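PDB 5NV9: Sodium/sialic acid symporter SiaT, which uses the sodium gradient to drive uptake of the sialic acid N-acetylneuraminic acid, which the bacterium can then use as an energy source. Local coordinates for residues T63-W76 with I286-Y299. Numbering follows the deposited sequence.
Sequences TFMSIPAKAYTSDW and IFFFAIGSALFVYY. With SLB (N-acetyl-beta-neuraminic acid), chain D.
The helix of 63-73 crosses helix 286-299 at -47°, their axes 6.8 Å apart at closest approach, where P68 meets G292. With no side chain on G292, the backbones come close enough for its CA to make a C-H...O contact with P68 O at 3.1 Å. P68, whose nitrogen has no hydrogen to give the preceding turn, suits the kink there, and its ring lies alongside F288. The small A71 packs its CB against F289 O. F288 is a knob set among T63, F64, I67 and P68: its edge points at the face of F64, and F288 CE1 stands 3.5 Å above the plane of the F64 ring, over its centre. I67 holds CG2 anti to its backbone N, which carries the methyl of its beta branch over the middle of the F289 ring, a CH-pi contact 3.4 Å from the centroid. In this LeuT-fold transporter, captured outward-open, the contact joins the periplasmic helix 61-73 to the outer half of helix 267-301 and reaches the substrate site at T63, whose OG1 accepts a hydrogen bond from O7 of the sialic acid (2.7 Å). Beyond the helix end, W76 offers F289 CB a broad apolar face, a CH-pi contact with its six-membered ring, and S293 OG a rim N-H: NE1 donates a nearly straight in-plane bond (2.9 Å, 168°). That hydroxyl in turn donates to a water that donates to A71 O. Farther out, Y72 is a second knob, its apolar ring among G292, L295, F296 and Y299; the edge of F296 turns to the face of the Y72 ring, the two planes at 85°, while the tyrosine hydroxyl reaches a water bound to F296 O.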
ATOM      1  N   THR A  63       3.343   5.763  -5.263  1.00 21.83           N
ATOM      2  CA  THR A  63       4.251   5.231  -6.269  1.00 23.68           C
ATOM      3  C   THR A  63       4.064   5.998  -7.582  1.00 24.63           C
ATOM      4  O   THR A  63       5.056   6.390  -8.246  1.00 22.48           O
ATOM      5  CB  THR A  63       4.016   3.702  -6.529  1.00 24.73           C
ATOM      6  OG1 THR A  63       4.640   2.908  -5.515  1.00 22.73           O
ATOM      7  CG2 THR A  63       4.516   3.253  -7.930  1.00 24.83           C
ATOM      8  N   PHE A  64       2.794   6.234  -7.958  1.00 24.50           N
ATOM      9  CA  PHE A  64       2.484   6.725  -9.315  1.00 23.35           C
ATOM     10  C   PHE A  64       3.135   8.092  -9.540  1.00 25.32           C
ATOM     11  O   PHE A  64       3.724   8.319 -10.607  1.00 26.95           O
ATOM     12  CB  PHE A  64       0.974   6.799  -9.556  1.00 24.97           C
ATOM     13  CG  PHE A  64       0.564   6.779 -11.030  1.00 23.59           C
ATOM     14  CD1 PHE A  64       0.832   7.851 -11.875  1.00 22.44           C
ATOM     15  CD2 PHE A  64      -0.139   5.702 -11.548  1.00 24.54           C
ATOM     16  CE1 PHE A  64       0.463   7.806 -13.238  1.00 23.81           C
ATOM     17  CE2 PHE A  64      -0.553   5.652 -12.904  1.00 25.00           C
ATOM     18  CZ  PHE A  64      -0.266   6.705 -13.747  1.00 24.80           C
HETATM   19  N   MSE A  65       3.027   8.978  -8.553  1.00 26.38           N
HETATM   20  CA  MSE A  65       3.611  10.326  -8.600  1.00 28.22           C
HETATM   21  C   MSE A  65       5.040  10.420  -8.120  1.00 29.04           C
HETATM   22  O   MSE A  65       5.805  11.164  -8.723  1.00 36.05           O
HETATM   23  CB  MSE A  65       2.820  11.358  -7.774  1.00 31.72           C
HETATM   24  CG  MSE A  65       2.202  12.424  -8.700  1.00 41.03           C
HETATM   25 SE   MSE A  65       0.811  11.561  -9.785  1.00 49.10          SE
HETATM   26  CE  MSE A  65      -0.307  10.921  -8.298  1.00 47.87           C
ATOM     27  N   SER A  66       5.408   9.719  -7.034  1.00 26.86           N
ATOM     28  CA  SER A  66       6.715   9.870  -6.424  1.00 26.77           C
ATOM     29  C   SER A  66       7.847   9.168  -7.110  1.00 24.29           C
ATOM     30  O   SER A  66       8.959   9.648  -7.051  1.00 23.01           O
ATOM     31  CB  SER A  66       6.737   9.294  -4.994  1.00 32.97           C
ATOM     32  OG  SER A  66       5.937  10.119  -4.226  1.00 39.76           O
ATOM     33  N   ILE A  67       7.596   7.990  -7.650  1.00 21.49           N
ATOM     34  CA  ILE A  67       8.694   7.206  -8.195  1.00 24.11           C
ATOM     35  C   ILE A  67       9.227   7.916  -9.450  1.00 22.89           C
ATOM     36  O   ILE A  67      10.456   8.127  -9.547  1.00 22.97           O
ATOM     37  CB  ILE A  67       8.378   5.724  -8.453  1.00 23.53           C
ATOM     38  CG1 ILE A  67       8.386   4.862  -7.168  1.00 26.90           C
ATOM     39  CG2 ILE A  67       9.362   5.152  -9.462  1.00 25.87           C
ATOM     40  CD1 ILE A  67       9.584   5.033  -6.249  1.00 27.78           C
ATOM     41  N   PRO A  68       8.327   8.324 -10.381  1.00 22.26           N
ATOM     42  CA  PRO A  68       8.800   9.174 -11.496  1.00 23.20           C
ATOM     43  C   PRO A  68       9.527  10.469 -11.040  1.00 23.35           C
ATOM     44  O   PRO A  68      10.550  10.826 -11.636  1.00 20.49           O
ATOM     45  CB  PRO A  68       7.515   9.499 -12.276  1.00 22.37           C
ATOM     46  CG  PRO A  68       6.623   8.308 -11.994  1.00 21.86           C
ATOM     47  CD  PRO A  68       6.929   7.927 -10.549  1.00 21.76           C
ATOM     48  N   ALA A  69       8.982  11.188 -10.045  1.00 22.38           N
ATOM     49  CA  ALA A  69       9.679  12.389  -9.541  1.00 23.96           C
ATOM     50  C   ALA A  69      11.069  12.050  -8.996  1.00 24.62           C
ATOM     51  O   ALA A  69      12.015  12.797  -9.193  1.00 21.65           O
ATOM     52  CB  ALA A  69       8.852  13.061  -8.477  1.00 26.80           C
ATOM     53  N   LYS A  70      11.190  10.866  -8.374  1.00 24.68           N
ATOM     54  CA  LYS A  70      12.416  10.412  -7.794  1.00 27.42           C
ATOM     55  C   LYS A  70      13.427  10.035  -8.900  1.00 26.32           C
ATOM     56  O   LYS A  70      14.592  10.426  -8.816  1.00 26.12           O
ATOM     57  CB  LYS A  70      12.150   9.235  -6.900  1.00 31.68           C
ATOM     58  CG  LYS A  70      13.397   8.692  -6.206  1.00 37.39           C
ATOM     59  CD  LYS A  70      13.051   8.150  -4.831  1.00 43.12           C
ATOM     60  CE  LYS A  70      13.141   9.238  -3.765  1.00 45.89           C
ATOM     61  NZ  LYS A  70      14.564   9.630  -3.549  1.00 47.77           N
ATOM     62  N   ALA A  71      13.002   9.352  -9.962  1.00 23.26           N
ATOM     63  CA  ALA A  71      13.980   9.009 -11.029  1.00 23.29           C
ATOM     64  C   ALA A  71      14.420  10.288 -11.759  1.00 23.92           C
ATOM     65  O   ALA A  71      15.560  10.400 -12.187  1.00 21.98           O
ATOM     66  CB  ALA A  71      13.382   8.035 -12.007  1.00 22.47           C
ATOM     67  N   TYR A  72      13.452  11.200 -11.977  1.00 24.19           N
ATOM     68  CA  TYR A  72      13.692  12.546 -12.544  1.00 24.69           C
ATOM     69  C   TYR A  72      14.828  13.348 -11.803  1.00 26.97           C
ATOM     70  O   TYR A  72      15.806  13.804 -12.452  1.00 23.21           O
ATOM     71  CB  TYR A  72      12.398  13.362 -12.551  1.00 24.05           C
ATOM     72  CG  TYR A  72      12.567  14.695 -13.263  1.00 24.85           C
ATOM     73  CD1 TYR A  72      13.140  15.773 -12.613  1.00 26.12           C
ATOM     74  CD2 TYR A  72      12.185  14.867 -14.579  1.00 26.31           C
ATOM     75  CE1 TYR A  72      13.325  16.979 -13.243  1.00 25.52           C
ATOM     76  CE2 TYR A  72      12.313  16.100 -15.196  1.00 26.97           C
ATOM     77  CZ  TYR A  72      12.902  17.132 -14.520  1.00 25.78           C
ATOM     78  OH  TYR A  72      13.116  18.330 -15.109  1.00 26.95           O
ATOM     79  N   THR A  73      14.686  13.492 -10.466  1.00 25.44           N
ATOM     80  CA  THR A  73      15.628  14.213  -9.648  1.00 29.33           C
ATOM     81  C   THR A  73      16.887  13.422  -9.237  1.00 27.83           C
ATOM     82  O   THR A  73      17.887  14.010  -8.867  1.00 26.27           O
ATOM     83  CB  THR A  73      14.955  14.701  -8.360  1.00 29.68           C
ATOM     84  OG1 THR A  73      14.525  13.556  -7.625  1.00 31.12           O
ATOM     85  CG2 THR A  73      13.758  15.558  -8.699  1.00 30.11           C
ATOM     86  N   SER A  74      16.846  12.102  -9.252  1.00 25.69           N
ATOM     87  CA  SER A  74      18.011  11.335  -8.793  1.00 24.12           C
ATOM     88  C   SER A  74      18.280  10.132  -9.670  1.00 23.79           C
ATOM     89  O   SER A  74      18.890  10.267 -10.717  1.00 21.33           O
ATOM     90  CB  SER A  74      17.869  10.916  -7.303  1.00 23.99           C
ATOM     91  OG  SER A  74      16.758  10.057  -7.182  1.00 25.29           O
ATOM     92  N   ASP A  75      17.901   8.939  -9.204  1.00 20.15           N
ATOM     93  CA  ASP A  75      18.296   7.761  -9.885  1.00 20.69           C
ATOM     94  C   ASP A  75      17.286   6.599  -9.722  1.00 20.72           C
ATOM     95  O   ASP A  75      16.147   6.787  -9.249  1.00 20.24           O
ATOM     96  CB  ASP A  75      19.690   7.415  -9.395  1.00 22.71           C
ATOM     97  CG  ASP A  75      19.755   7.225  -7.874  1.00 25.40           C
ATOM     98  OD1 ASP A  75      18.969   6.429  -7.317  1.00 26.25           O
ATOM     99  OD2 ASP A  75      20.639   7.806  -7.225  1.00 27.01           O
ATOM    100  N   TRP A  76      17.681   5.399 -10.132  1.00 22.14           N
ATOM    101  CA  TRP A  76      16.818   4.226 -10.009  1.00 20.85           C
ATOM    102  C   TRP A  76      17.144   3.395  -8.788  1.00 22.07           C
ATOM    103  O   TRP A  76      16.599   2.313  -8.675  1.00 24.36           O
ATOM    104  CB  TRP A  76      16.975   3.313 -11.215  1.00 21.30           C
ATOM    105  CG  TRP A  76      16.338   3.768 -12.488  1.00 20.76           C
ATOM    106  CD1 TRP A  76      16.261   5.039 -12.965  1.00 22.01           C
ATOM    107  CD2 TRP A  76      15.762   2.931 -13.468  1.00 22.69           C
ATOM    108  NE1 TRP A  76      15.605   5.051 -14.167  1.00 23.47           N
ATOM    109  CE2 TRP A  76      15.271   3.765 -14.493  1.00 21.50           C
ATOM    110  CE3 TRP A  76      15.549   1.536 -13.552  1.00 22.63           C
ATOM    111  CZ2 TRP A  76      14.648   3.265 -15.634  1.00 23.31           C
ATOM    112  CZ3 TRP A  76      14.898   1.042 -14.667  1.00 24.11           C
ATOM    113  CH2 TRP A  76      14.422   1.914 -15.693  1.00 21.70           C
ATOM    114  N   ILE A 286       9.226  -0.745 -13.100  1.00 22.52           N
ATOM    115  CA  ILE A 286      10.258  -0.305 -14.004  1.00 26.41           C
ATOM    116  C   ILE A 286       9.739   0.854 -14.879  1.00 26.99           C
ATOM    117  O   ILE A 286      10.479   1.804 -15.164  1.00 23.95           O
ATOM    118  CB  ILE A 286      10.688  -1.395 -14.989  1.00 31.17           C
ATOM    119  CG1 ILE A 286      11.346  -2.562 -14.300  1.00 38.30           C
ATOM    120  CG2 ILE A 286      11.705  -0.837 -15.972  1.00 32.48           C
ATOM    121  CD1 ILE A 286      11.625  -3.715 -15.262  1.00 42.07           C
ATOM    122  N   PHE A 287       8.481   0.776 -15.314  1.00 23.75           N
ATOM    123  CA  PHE A 287       7.920   1.857 -16.165  1.00 23.56           C
ATOM    124  C   PHE A 287       7.789   3.181 -15.423  1.00 23.82           C
ATOM    125  O   PHE A 287       7.992   4.234 -16.058  1.00 22.03           O
ATOM    126  CB  PHE A 287       6.620   1.480 -16.862  1.00 23.74           C
ATOM    127  CG  PHE A 287       6.820   0.548 -17.997  1.00 24.16           C
ATOM    128  CD1 PHE A 287       6.909  -0.825 -17.780  1.00 25.72           C
ATOM    129  CD2 PHE A 287       6.945   1.029 -19.287  1.00 25.85           C
ATOM    130  CE1 PHE A 287       7.125  -1.700 -18.837  1.00 27.66           C
ATOM    131  CE2 PHE A 287       7.181   0.156 -20.333  1.00 27.22           C
ATOM    132  CZ  PHE A 287       7.274  -1.209 -20.113  1.00 25.85           C
ATOM    133  N   PHE A 288       7.538   3.147 -14.101  1.00 24.05           N
ATOM    134  CA  PHE A 288       7.462   4.395 -13.324  1.00 23.79           C
ATOM    135  C   PHE A 288       8.845   5.083 -13.223  1.00 22.59           C
ATOM    136  O   PHE A 288       8.941   6.294 -13.332  1.00 21.71           O
ATOM    137  CB  PHE A 288       6.780   4.175 -11.983  1.00 24.97           C
ATOM    138  CG  PHE A 288       5.312   3.898 -12.119  1.00 25.94           C
ATOM    139  CD1 PHE A 288       4.420   4.933 -12.394  1.00 28.71           C
ATOM    140  CD2 PHE A 288       4.810   2.623 -12.040  1.00 26.17           C
ATOM    141  CE1 PHE A 288       3.055   4.681 -12.606  1.00 28.11           C
ATOM    142  CE2 PHE A 288       3.444   2.362 -12.255  1.00 25.98           C
ATOM    143  CZ  PHE A 288       2.566   3.393 -12.500  1.00 24.48           C
ATOM    144  N   PHE A 289       9.897   4.304 -13.039  1.00 22.85           N
ATOM    145  CA  PHE A 289      11.265   4.845 -13.071  1.00 25.37           C
ATOM    146  C   PHE A 289      11.551   5.365 -14.471  1.00 25.69           C
ATOM    147  O   PHE A 289      12.040   6.488 -14.623  1.00 24.37           O
ATOM    148  CB  PHE A 289      12.290   3.765 -12.663  1.00 25.39           C
ATOM    149  CG  PHE A 289      12.286   3.506 -11.188  1.00 24.84           C
ATOM    150  CD1 PHE A 289      12.993   4.344 -10.349  1.00 22.24           C
ATOM    151  CD2 PHE A 289      11.486   2.497 -10.611  1.00 23.65           C
ATOM    152  CE1 PHE A 289      12.987   4.135  -8.961  1.00 24.11           C
ATOM    153  CE2 PHE A 289      11.459   2.322  -9.214  1.00 26.50           C
ATOM    154  CZ  PHE A 289      12.202   3.159  -8.389  1.00 22.96           C
ATOM    155  N   ALA A 290      11.238   4.551 -15.488  1.00 22.74           N
ATOM    156  CA  ALA A 290      11.535   4.920 -16.867  1.00 21.80           C
ATOM    157  C   ALA A 290      10.854   6.207 -17.239  1.00 19.73           C
ATOM    158  O   ALA A 290      11.457   7.055 -17.933  1.00 20.81           O
ATOM    159  CB  ALA A 290      11.236   3.795 -17.854  1.00 21.19           C
ATOM    160  N   ILE A 291       9.650   6.413 -16.705  1.00 17.99           N
ATOM    161  CA  ILE A 291       8.950   7.670 -16.903  1.00 19.35           C
ATOM    162  C   ILE A 291       9.700   8.928 -16.393  1.00 18.19           C
ATOM    163  O   ILE A 291       9.786   9.924 -17.132  1.00 18.11           O
ATOM    164  CB  ILE A 291       7.493   7.630 -16.384  1.00 19.44           C
ATOM    165  CG1 ILE A 291       6.641   6.775 -17.311  1.00 20.66           C
ATOM    166  CG2 ILE A 291       6.889   9.011 -16.345  1.00 21.72           C
ATOM    167  CD1 ILE A 291       5.429   6.230 -16.578  1.00 20.77           C
ATOM    168  N   GLY A 292      10.231   8.875 -15.158  1.00 19.21           N
ATOM    169  CA  GLY A 292      11.039   9.961 -14.600  1.00 19.14           C
ATOM    170  C   GLY A 292      12.300  10.203 -15.378  1.00 18.98           C
ATOM    171  O   GLY A 292      12.645  11.319 -15.650  1.00 20.00           O
ATOM    172  N   SER A 293      12.986   9.157 -15.785  1.00 18.31           N
ATOM    173  CA  SER A 293      14.127   9.337 -16.650  1.00 19.04           C
ATOM    174  C   SER A 293      13.791   9.942 -18.027  1.00 20.62           C
ATOM    175  O   SER A 293      14.499  10.842 -18.546  1.00 17.93           O
ATOM    176  CB  SER A 293      14.823   7.979 -16.794  1.00 17.95           C
ATOM    177  OG  SER A 293      15.313   7.563 -15.538  1.00 19.58           O
ATOM    178  N   ALA A 294      12.709   9.443 -18.622  1.00 19.30           N
ATOM    179  CA  ALA A 294      12.181  10.018 -19.881  1.00 19.43           C
ATOM    180  C   ALA A 294      11.824  11.456 -19.776  1.00 21.10           C
ATOM    181  O   ALA A 294      12.160  12.225 -20.685  1.00 24.34           O
ATOM    182  CB  ALA A 294      11.011   9.218 -20.425  1.00 20.26           C
ATOM    183  N   LEU A 295      11.158  11.852 -18.683  1.00 22.86           N
ATOM    184  CA  LEU A 295      10.720  13.223 -18.531  1.00 21.22           C
ATOM    185  C   LEU A 295      11.874  14.156 -18.344  1.00 24.22           C
ATOM    186  O   LEU A 295      11.781  15.318 -18.742  1.00 23.06           O
ATOM    187  CB  LEU A 295       9.776  13.391 -17.343  1.00 22.34           C
ATOM    188  CG  LEU A 295       8.354  12.820 -17.526  1.00 23.88           C
ATOM    189  CD1 LEU A 295       7.591  12.839 -16.264  1.00 24.60           C
ATOM    190  CD2 LEU A 295       7.570  13.542 -18.581  1.00 23.26           C
ATOM    191  N   PHE A 296      12.908  13.657 -17.640  1.00 25.38           N
ATOM    192  CA  PHE A 296      14.136  14.374 -17.419  1.00 26.34           C
ATOM    193  C   PHE A 296      14.788  14.715 -18.763  1.00 27.80           C
ATOM    194  O   PHE A 296      15.185  15.872 -18.991  1.00 26.06           O
ATOM    195  CB  PHE A 296      15.073  13.543 -16.552  1.00 28.59           C
ATOM    196  CG  PHE A 296      16.480  13.973 -16.637  1.00 26.16           C
ATOM    197  CD1 PHE A 296      16.879  15.116 -16.025  1.00 27.34           C
ATOM    198  CD2 PHE A 296      17.383  13.224 -17.333  1.00 29.55           C
ATOM    199  CE1 PHE A 296      18.186  15.559 -16.105  1.00 31.61           C
ATOM    200  CE2 PHE A 296      18.699  13.659 -17.434  1.00 33.70           C
ATOM    201  CZ  PHE A 296      19.099  14.829 -16.829  1.00 31.28           C
ATOM    202  N   VAL A 297      14.916  13.707 -19.640  1.00 28.35           N
ATOM    203  CA  VAL A 297      15.438  13.937 -20.988  1.00 26.43           C
ATOM    204  C   VAL A 297      14.538  14.880 -21.778  1.00 25.70           C
ATOM    205  O   VAL A 297      15.021  15.809 -22.419  1.00 27.60           O
ATOM    206  CB  VAL A 297      15.707  12.650 -21.729  1.00 24.71           C
ATOM    207  CG1 VAL A 297      16.259  12.946 -23.108  1.00 24.84           C
ATOM    208  CG2 VAL A 297      16.694  11.819 -20.945  1.00 24.03           C
ATOM    209  N   TYR A 298      13.222  14.693 -21.694  1.00 24.59           N
ATOM    210  CA  TYR A 298      12.343  15.528 -22.419  1.00 25.57           C
ATOM    211  C   TYR A 298      12.454  16.993 -22.000  1.00 26.91           C
ATOM    212  O   TYR A 298      12.496  17.854 -22.867  1.00 24.12           O
ATOM    213  CB  TYR A 298      10.895  15.049 -22.339  1.00 26.22           C
ATOM    214  CG  TYR A 298       9.894  15.943 -23.056  1.00 26.98           C
ATOM    215  CD1 TYR A 298       9.695  15.871 -24.447  1.00 28.88           C
ATOM    216  CD2 TYR A 298       9.139  16.855 -22.348  1.00 27.27           C
ATOM    217  CE1 TYR A 298       8.781  16.700 -25.087  1.00 29.02           C
ATOM    218  CE2 TYR A 298       8.233  17.676 -22.978  1.00 28.29           C
ATOM    219  CZ  TYR A 298       8.032  17.590 -24.331  1.00 30.91           C
ATOM    220  OH  TYR A 298       7.069  18.446 -24.874  1.00 33.99           O
ATOM    221  N   TYR A 299      12.512  17.305 -20.704  1.00 24.01           N
ATOM    222  CA  TYR A 299      12.561  18.709 -20.332  1.00 23.69           C
ATOM    223  C   TYR A 299      13.962  19.342 -20.385  1.00 25.88           C
ATOM    224  O   TYR A 299      14.072  20.550 -20.274  1.00 27.05           O
ATOM    225  CB  TYR A 299      11.850  18.937 -18.975  1.00 23.73           C
ATOM    226  CG  TYR A 299      10.360  18.803 -19.110  1.00 23.17           C
ATOM    227  CD1 TYR A 299       9.589  19.813 -19.719  1.00 24.53           C
ATOM    228  CD2 TYR A 299       9.704  17.696 -18.624  1.00 23.75           C
ATOM    229  CE1 TYR A 299       8.205  19.691 -19.861  1.00 25.47           C
ATOM    230  CE2 TYR A 299       8.327  17.575 -18.713  1.00 26.03           C
ATOM    231  CZ  TYR A 299       7.556  18.559 -19.350  1.00 26.93           C
ATOM    232  OH  TYR A 299       6.176  18.377 -19.479  1.00 24.22           O
TER
HETATM  233  C1  SLB D 503       2.600   2.799  -2.621  1.00 27.24           C
HETATM  234  C2  SLB D 503       3.623   1.819  -2.116  1.00 25.15           C
HETATM  235  C3  SLB D 503       4.759   2.581  -1.474  1.00 24.67           C
HETATM  236  C4  SLB D 503       5.956   1.671  -1.117  1.00 25.99           C
HETATM  237  C5  SLB D 503       6.397   1.039  -2.437  1.00 26.42           C
HETATM  238  C6  SLB D 503       5.218   0.267  -3.068  1.00 26.08           C
HETATM  239  C7  SLB D 503       5.533  -0.397  -4.415  1.00 24.20           C
HETATM  240  C8  SLB D 503       4.332  -1.111  -4.978  1.00 22.85           C
HETATM  241  C9  SLB D 503       4.689  -1.909  -6.231  1.00 24.83           C
HETATM  242  C10 SLB D 503       8.716   0.300  -2.839  1.00 28.16           C
HETATM  243  C11 SLB D 503       9.607  -0.913  -2.769  1.00 31.60           C
HETATM  244  N5  SLB D 503       7.532   0.127  -2.233  1.00 27.84           N
HETATM  245  O1A SLB D 503       2.684   3.184  -3.838  1.00 24.48           O
HETATM  246  O1B SLB D 503       1.720   3.242  -1.790  1.00 29.61           O
HETATM  247  O2  SLB D 503       3.036   0.892  -1.159  1.00 24.77           O
HETATM  248  O4  SLB D 503       7.065   2.449  -0.547  1.00 24.67           O
HETATM  249  O6  SLB D 503       4.119   1.147  -3.291  1.00 27.94           O
HETATM  250  O7  SLB D 503       5.915   0.581  -5.388  1.00 23.82           O
HETATM  251  O8  SLB D 503       3.778  -1.979  -3.997  1.00 25.09           O
HETATM  252  O9  SLB D 503       5.607  -2.995  -5.948  1.00 27.58           O
HETATM  253  O10 SLB D 503       9.031   1.334  -3.451  1.00 26.82           O
HETATM  254  O   HOH W   1      16.849   8.533 -13.724  1.00 20.63           O
HETATM  255  O   HOH W   2      14.930  18.020 -17.124  1.00 25.88           O